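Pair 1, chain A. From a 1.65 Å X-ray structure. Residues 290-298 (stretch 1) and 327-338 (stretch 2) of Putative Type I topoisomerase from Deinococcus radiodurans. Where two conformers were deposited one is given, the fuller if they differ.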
# COMPACT_ATOMS: atom_id res chain seq x y z
N ILE A 290 -1.80 -5.94 -12.53
CA ILE A 290 -1.12 -7.22 -12.26
C ILE A 290 0.20 -7.27 -13.03
O ILE A 290 0.21 -7.18 -14.26
CB ILE A 290 -1.97 -8.44 -12.67
CG1 ILE A 290 -3.34 -8.45 -11.96
CG2 ILE A 290 -1.24 -9.74 -12.36
CD1 ILE A 290 -4.30 -9.48 -12.50
N CYS A 291 1.31 -7.44 -12.31
CA CYS A 291 2.61 -7.59 -12.96
C CYS A 291 2.63 -8.89 -13.79
O CYS A 291 2.36 -9.95 -13.28
CB CYS A 291 3.73 -7.57 -11.93
SG CYS A 291 5.36 -7.81 -12.65
N PRO A 292 2.98 -8.80 -15.09
CA PRO A 292 2.91 -9.99 -15.94
C PRO A 292 3.88 -11.10 -15.56
O PRO A 292 3.69 -12.26 -15.92
CB PRO A 292 3.26 -9.44 -17.34
CG PRO A 292 4.01 -8.22 -17.10
CD PRO A 292 3.47 -7.62 -15.82
N VAL A 293 4.91 -10.76 -14.80
CA VAL A 293 5.84 -11.77 -14.33
C VAL A 293 5.13 -12.90 -13.59
O VAL A 293 5.48 -14.07 -13.76
CB VAL A 293 6.95 -11.13 -13.46
CG1 VAL A 293 7.81 -12.22 -12.78
CG2 VAL A 293 7.82 -10.21 -14.34
N ILE A 294 4.11 -12.59 -12.80
CA ILE A 294 3.36 -13.59 -12.05
C ILE A 294 2.68 -14.61 -12.98
O ILE A 294 2.64 -15.82 -12.70
CB ILE A 294 2.32 -12.88 -11.11
CG1 ILE A 294 3.01 -12.42 -9.82
CG2 ILE A 294 1.13 -13.77 -10.77
CD1 ILE A 294 4.16 -11.46 -10.03
N PHE A 295 2.14 -14.09 -14.09
CA PHE A 295 1.49 -14.91 -15.12
C PHE A 295 2.52 -15.75 -15.89
O PHE A 295 2.28 -16.93 -16.13
CB PHE A 295 0.70 -14.02 -16.09
CG PHE A 295 -0.60 -13.49 -15.52
CD1 PHE A 295 -0.93 -13.65 -14.18
CD2 PHE A 295 -1.49 -12.83 -16.34
CE1 PHE A 295 -2.13 -13.17 -13.68
CE2 PHE A 295 -2.70 -12.34 -15.84
CZ PHE A 295 -3.01 -12.51 -14.50
N ASP A 296 3.65 -15.15 -16.24
CA ASP A 296 4.78 -15.90 -16.84
C ASP A 296 5.16 -17.11 -15.99
O ASP A 296 5.25 -18.24 -16.49
CB ASP A 296 6.03 -15.02 -17.00
CG ASP A 296 5.88 -13.95 -18.06
OD1 ASP A 296 5.01 -14.05 -18.96
OD2 ASP A 296 6.66 -12.98 -17.98
N ARG A 297 5.36 -16.89 -14.69
CA ARG A 297 5.72 -18.01 -13.83
C ARG A 297 4.64 -19.08 -13.80
O ARG A 297 4.93 -20.28 -13.88
CB ARG A 297 6.08 -17.51 -12.43
CG ARG A 297 7.28 -16.60 -12.39
CD ARG A 297 8.61 -17.25 -12.82
NE ARG A 297 9.62 -16.21 -12.76
CZ ARG A 297 9.87 -15.33 -13.72
NH1 ARG A 297 9.21 -15.38 -14.88
NH2 ARG A 297 10.78 -14.39 -13.55
N TYR A 298 3.38 -18.66 -13.70
CA TYR A 298 2.27 -19.60 -13.70
C TYR A 298 2.27 -20.48 -14.95
O TYR A 298 2.08 -21.69 -14.87
CB TYR A 298 0.93 -18.86 -13.57
CG TYR A 298 -0.24 -19.80 -13.47
CD1 TYR A 298 -0.46 -20.55 -12.32
CD2 TYR A 298 -1.11 -19.97 -14.55
CE1 TYR A 298 -1.52 -21.42 -12.23
CE2 TYR A 298 -2.18 -20.84 -14.47
CZ TYR A 298 -2.39 -21.56 -13.31
OH TYR A 298 -3.45 -22.44 -13.22
N ALA A 327 7.00 -14.35 -0.49
CA ALA A 327 7.13 -15.22 -1.64
C ALA A 327 6.99 -14.42 -2.94
O ALA A 327 7.71 -14.68 -3.91
CB ALA A 327 6.14 -16.36 -1.58
N LEU A 328 6.07 -13.45 -2.96
CA LEU A 328 5.93 -12.58 -4.14
C LEU A 328 7.20 -11.78 -4.43
O LEU A 328 7.66 -11.69 -5.58
CB LEU A 328 4.73 -11.63 -3.98
CG LEU A 328 4.52 -10.64 -5.14
CD1 LEU A 328 4.28 -11.39 -6.44
CD2 LEU A 328 3.35 -9.71 -4.84
N LYS A 329 7.79 -11.21 -3.39
CA LYS A 329 9.03 -10.49 -3.55
C LYS A 329 10.09 -11.36 -4.21
O LYS A 329 10.74 -10.92 -5.14
CB LYS A 329 9.57 -10.00 -2.22
CG LYS A 329 10.69 -8.99 -2.41
CD LYS A 329 11.28 -8.50 -1.13
CE LYS A 329 12.27 -7.38 -1.44
NZ LYS A 329 13.11 -7.01 -0.27
N ARG A 330 10.23 -12.58 -3.71
CA ARG A 330 11.21 -13.52 -4.25
C ARG A 330 10.88 -13.93 -5.68
O ARG A 330 11.78 -14.04 -6.52
CB ARG A 330 11.34 -14.72 -3.33
CG ARG A 330 12.05 -14.37 -2.04
CD ARG A 330 12.12 -15.54 -1.09
NE ARG A 330 12.82 -16.67 -1.67
CZ ARG A 330 14.14 -16.79 -1.74
NH1 ARG A 330 14.95 -15.86 -1.25
NH2 ARG A 330 14.66 -17.86 -2.32
N MET A 331 9.59 -14.11 -5.97
CA MET A 331 9.18 -14.38 -7.37
C MET A 331 9.55 -13.24 -8.30
O MET A 331 10.09 -13.47 -9.40
CB MET A 331 7.68 -14.68 -7.46
CG MET A 331 7.21 -14.99 -8.86
SD MET A 331 5.42 -15.18 -8.98
CE MET A 331 5.21 -16.86 -8.45
N LEU A 332 9.27 -12.00 -7.90
CA LEU A 332 9.63 -10.85 -8.73
C LEU A 332 11.14 -10.75 -8.89
O LEU A 332 11.63 -10.42 -9.98
CB LEU A 332 9.09 -9.55 -8.16
CG LEU A 332 7.56 -9.44 -8.15
CD1 LEU A 332 7.15 -8.17 -7.39
CD2 LEU A 332 6.97 -9.44 -9.58
N GLU A 333 11.87 -11.04 -7.82
CA GLU A 333 13.34 -11.03 -7.88
C GLU A 333 13.91 -12.05 -8.90
O GLU A 333 15.00 -11.84 -9.44
CB GLU A 333 13.94 -11.21 -6.48
CG GLU A 333 13.78 -9.95 -5.63
CD GLU A 333 14.29 -10.09 -4.19
OE1 GLU A 333 14.25 -11.21 -3.63
OE2 GLU A 333 14.69 -9.05 -3.62
N SER A 334 13.17 -13.12 -9.19
CA SER A 334 13.64 -14.10 -10.17
C SER A 334 13.75 -13.51 -11.59
O SER A 334 14.49 -14.05 -12.41
CB SER A 334 12.76 -15.35 -10.18
OG SER A 334 11.50 -15.10 -10.75
N GLU A 335 13.02 -12.43 -11.87
CA GLU A 335 13.08 -11.80 -13.19
C GLU A 335 14.44 -11.13 -13.39
O GLU A 335 14.99 -11.15 -14.50
CB GLU A 335 11.94 -10.79 -13.35
CG GLU A 335 11.80 -10.17 -14.77
CD GLU A 335 11.26 -11.11 -15.84
OE1 GLU A 335 10.92 -12.28 -15.56
OE2 GLU A 335 11.18 -10.67 -17.00
N ARG A 336 14.99 -10.55 -12.32
CA ARG A 336 16.34 -9.99 -12.34
C ARG A 336 17.35 -11.09 -12.62
O ARG A 336 18.26 -10.91 -13.45
CB ARG A 336 16.66 -9.31 -11.01
CG ARG A 336 18.07 -8.73 -10.91
CD ARG A 336 18.26 -7.96 -9.63
NE ARG A 336 17.36 -6.80 -9.55
CZ ARG A 336 17.54 -5.65 -10.20
NH1 ARG A 336 18.61 -5.46 -10.98
NH2 ARG A 336 16.66 -4.67 -10.06
N THR A 337 17.20 -12.21 -11.93
CA THR A 337 18.10 -13.35 -12.07
C THR A 337 18.04 -13.95 -13.48
O THR A 337 19.04 -14.49 -13.96
CB THR A 337 17.79 -14.45 -11.03
OG1 THR A 337 17.82 -13.88 -9.72
CG2 THR A 337 18.79 -15.60 -11.13
N LEU A 338 16.87 -13.83 -14.12
CA LEU A 338 16.59 -14.33 -15.47
C LEU A 338 15.86 -15.67 -15.37
O LEU A 338 14.63 -15.70 -15.24
CB LEU A 338 17.86 -14.46 -16.34
CG LEU A 338 17.66 -14.60 -17.86
CD1 LEU A 338 18.93 -14.19 -18.61
CD2 LEU A 338 17.25 -16.02 -18.26
O HOH W 1 9.33 -13.63 -17.36

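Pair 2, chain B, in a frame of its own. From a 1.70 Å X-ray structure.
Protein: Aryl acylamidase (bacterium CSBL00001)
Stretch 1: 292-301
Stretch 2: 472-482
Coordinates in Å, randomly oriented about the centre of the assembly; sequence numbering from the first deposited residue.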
# COMPACT_ATOMS: atom_id res chain seq x y z
N LYS B 292 14.08 -15.25 12.42
CA LYS B 292 15.41 -15.12 11.85
C LYS B 292 15.69 -13.67 11.51
O LYS B 292 16.74 -13.12 11.84
CB LYS B 292 15.48 -15.97 10.59
CG LYS B 292 16.87 -16.19 10.04
CD LYS B 292 16.85 -17.33 9.00
CE LYS B 292 18.19 -18.03 8.87
NZ LYS B 292 18.04 -19.31 8.09
N ALA B 293 14.73 -13.02 10.86
CA ALA B 293 14.92 -11.64 10.43
C ALA B 293 15.16 -10.72 11.60
O ALA B 293 15.97 -9.82 11.53
CB ALA B 293 13.71 -11.16 9.61
N ALA B 294 14.47 -10.96 12.71
CA ALA B 294 14.61 -10.12 13.88
C ALA B 294 16.04 -10.14 14.41
O ALA B 294 16.54 -9.16 14.95
CB ALA B 294 13.65 -10.57 14.99
N ARG B 295 16.72 -11.27 14.23
CA ARG B 295 18.07 -11.41 14.74
C ARG B 295 19.05 -10.59 13.95
O ARG B 295 20.15 -10.30 14.43
CB ARG B 295 18.47 -12.88 14.77
CG ARG B 295 17.80 -13.58 15.97
CD ARG B 295 17.87 -15.05 15.88
NE ARG B 295 17.60 -15.65 17.19
CZ ARG B 295 16.40 -16.00 17.63
NH1 ARG B 295 15.31 -15.81 16.89
NH2 ARG B 295 16.30 -16.57 18.85
N VAL B 296 18.66 -10.16 12.76
CA VAL B 296 19.53 -9.26 11.99
C VAL B 296 19.78 -8.01 12.81
O VAL B 296 20.90 -7.48 12.83
CB VAL B 296 18.91 -8.93 10.62
CG1 VAL B 296 19.74 -7.80 9.89
CG2 VAL B 296 18.82 -10.20 9.76
N PHE B 297 18.77 -7.56 13.54
CA PHE B 297 18.92 -6.33 14.31
C PHE B 297 19.84 -6.49 15.52
O PHE B 297 20.51 -5.55 15.90
CB PHE B 297 17.56 -5.84 14.77
CG PHE B 297 16.71 -5.34 13.64
CD1 PHE B 297 17.03 -4.16 12.99
CD2 PHE B 297 15.60 -6.05 13.21
CE1 PHE B 297 16.23 -3.70 11.91
CE2 PHE B 297 14.81 -5.58 12.13
CZ PHE B 297 15.14 -4.40 11.51
N THR B 298 19.87 -7.69 16.10
CA THR B 298 20.73 -7.89 17.27
C THR B 298 22.19 -7.78 16.82
O THR B 298 23.03 -7.33 17.59
CB THR B 298 20.51 -9.26 17.94
OG1 THR B 298 20.98 -10.29 17.07
CG2 THR B 298 19.07 -9.50 18.27
N GLU B 299 22.50 -8.17 15.59
CA GLU B 299 23.87 -8.02 15.08
C GLU B 299 24.25 -6.59 14.78
O GLU B 299 25.44 -6.26 14.69
CB GLU B 299 24.06 -8.85 13.82
CG GLU B 299 24.01 -10.31 14.07
CD GLU B 299 25.02 -10.74 15.13
OE1 GLU B 299 26.21 -10.38 14.98
OE2 GLU B 299 24.61 -11.41 16.13
N LEU B 300 23.25 -5.73 14.59
CA LEU B 300 23.51 -4.33 14.37
C LEU B 300 23.54 -3.49 15.64
O LEU B 300 23.56 -2.26 15.58
CB LEU B 300 22.46 -3.77 13.40
CG LEU B 300 22.43 -4.49 12.06
CD1 LEU B 300 21.24 -3.98 11.27
CD2 LEU B 300 23.73 -4.27 11.26
N GLY B 301 23.52 -4.14 16.80
CA GLY B 301 23.63 -3.41 18.04
C GLY B 301 22.30 -3.03 18.68
O GLY B 301 22.30 -2.28 19.63
N ALA B 472 14.83 4.39 9.43
CA ALA B 472 16.19 4.04 9.89
C ALA B 472 16.32 2.52 10.04
O ALA B 472 17.29 1.88 9.56
CB ALA B 472 16.50 4.71 11.20
N ALA B 473 15.35 1.91 10.71
CA ALA B 473 15.40 0.45 10.89
C ALA B 473 15.29 -0.30 9.55
O ALA B 473 15.93 -1.35 9.34
CB ALA B 473 14.27 0.03 11.83
N SER B 474 14.44 0.21 8.65
CA SER B 474 14.24 -0.42 7.36
C SER B 474 15.55 -0.39 6.57
O SER B 474 15.91 -1.39 5.95
CB SER B 474 13.15 0.34 6.55
OG SER B 474 11.89 0.25 7.22
N ALA B 475 16.21 0.76 6.55
CA ALA B 475 17.44 0.88 5.75
C ALA B 475 18.54 0.03 6.38
O ALA B 475 19.36 -0.53 5.67
CB ALA B 475 17.90 2.34 5.64
N ALA B 476 18.58 -0.03 7.70
CA ALA B 476 19.58 -0.86 8.38
C ALA B 476 19.38 -2.33 8.01
O ALA B 476 20.35 -3.08 7.72
CB ALA B 476 19.48 -0.63 9.87
N PHE B 477 18.13 -2.78 8.02
CA PHE B 477 17.82 -4.16 7.65
C PHE B 477 18.16 -4.39 6.17
O PHE B 477 18.68 -5.43 5.80
CB PHE B 477 16.35 -4.47 7.93
CG PHE B 477 15.96 -5.89 7.68
CD1 PHE B 477 16.22 -6.86 8.64
CD2 PHE B 477 15.37 -6.27 6.47
CE1 PHE B 477 15.89 -8.21 8.40
CE2 PHE B 477 15.00 -7.59 6.22
CZ PHE B 477 15.27 -8.57 7.18
N GLU B 478 17.87 -3.42 5.30
CA GLU B 478 18.13 -3.55 3.89
C GLU B 478 19.62 -3.78 3.63
O GLU B 478 19.98 -4.56 2.74
CB GLU B 478 17.65 -2.25 3.19
CG GLU B 478 17.77 -2.27 1.68
CD GLU B 478 17.33 -0.93 1.10
OE1 GLU B 478 17.74 0.11 1.65
OE2 GLU B 478 16.59 -0.95 0.12
N ARG B 479 20.47 -3.09 4.37
CA ARG B 479 21.91 -3.23 4.19
C ARG B 479 22.38 -4.61 4.66
O ARG B 479 23.20 -5.26 4.01
CB ARG B 479 22.66 -2.18 4.99
CG ARG B 479 22.57 -0.78 4.37
CD ARG B 479 23.52 0.17 5.06
NE ARG B 479 23.11 0.48 6.43
CZ ARG B 479 22.25 1.44 6.77
NH1 ARG B 479 21.73 2.22 5.84
NH2 ARG B 479 21.95 1.67 8.05
N ALA B 480 21.85 -5.03 5.81
CA ALA B 480 22.34 -6.26 6.48
C ALA B 480 21.71 -7.53 5.92
O ALA B 480 22.31 -8.62 5.98
CB ALA B 480 22.07 -6.17 7.96
N SER B 481 20.50 -7.40 5.40
CA SER B 481 19.72 -8.52 4.88
C SER B 481 19.04 -8.13 3.58
O SER B 481 17.81 -8.00 3.51
CB SER B 481 18.69 -8.93 5.95
OG SER B 481 17.88 -10.05 5.54
N PRO B 482 19.83 -7.91 2.53
CA PRO B 482 19.28 -7.46 1.27
C PRO B 482 18.27 -8.42 0.66
O PRO B 482 18.33 -9.64 0.86
CB PRO B 482 20.50 -7.32 0.35
CG PRO B 482 21.60 -8.09 1.02
CD PRO B 482 21.31 -8.04 2.50

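What backbone arrangement do the two pairs have in common? In each, two helices cross nearly at right angles, at 85° in pair 1 and 98° in pair 2, with axes 9.7 Å and 10.0 Å apart at their closest. Fourteen central residues superpose with an RMSD of 0.7 Å. The crossing is tightest at matched valines: the CA atoms of Val A293 and Leu A332 lie 6.8 Å apart in pair 1, while in pair 2 the CA of Val B296 comes within 6.9 Å of the CA of Ala B480. The contacts are modest in size, burying 422 Å² in pair 1 and 358 Å² in pair 2.

How is the buried side of the crossing filled? Ile A294 matches Phe B297, Leu A328 matches Ala B473, and Leu A332 matches Phe B477. Pair 1 uses branched aliphatic chains of similar size: Ile A294 CD1 reaches Leu A328 CD1 at 3.6 Å and Leu A332 CD2 at 3.5 Å, so one methyl group touches both leucines. Pair 2 redistributes the bulk, setting two phenylalanines beside a small alanine. Phe B297 CE1 lies 4.2 Å from Ala B473 CB, and its ring edge meets the backbone, with CE1 3.5 Å from Ala B473 O. The two phenylalanine rings pair obliquely, their planes at 31° and their centroids 5.7 Å apart.

What do the matched valines do, given that they alone keep their identity among the inward-facing positions in contact? Val A293 and Val B296 both direct CA-to-CB toward the other helix, share the t rotamer, and superpose with side-chain centres only 0.9 Å apart. Their surroundings differ. Val A293 CB packs 4.2 Å from Leu A332 CD2, and its CG2 lies 3.9 Å from the carboxylate carbon CD of Glu A335. Val B296 CG2 instead meets the aromatic CE1 of Phe B477 at 3.8 Å, while its CG1 comes to 3.4 Å from the CB of Ala B480, the counterpart of Glu A335. The shorter alanine is met directly at its methyl group.

Where do the two solutions part most sharply? They do so at Arg A297 and its match Leu B300, both of which point CA-to-CB toward the partner helix. The arginine joins apolar and polar packing: its CG lies 3.9 Å from Met A331 CG, while NE and NH2 each donate to Ser A334 OG at 3.0 Å. NH2 also forms a salt bridge with Glu A335 OE1 at 2.9 Å. Both acceptors sit at the guanidinium edge, where the N-H groups point, and a water links Arg A297 NH1, Glu A335 OE1 and Asp A296 OD2. In pair 2, Leu B300 CD1 rests 4.0 Å from Ala B476 CB and 4.1 Å from Ala B480 CB, the alanines matched to Met A331 and Glu A335. No hydrogen bond crosses pair 2; its contact is held by packing.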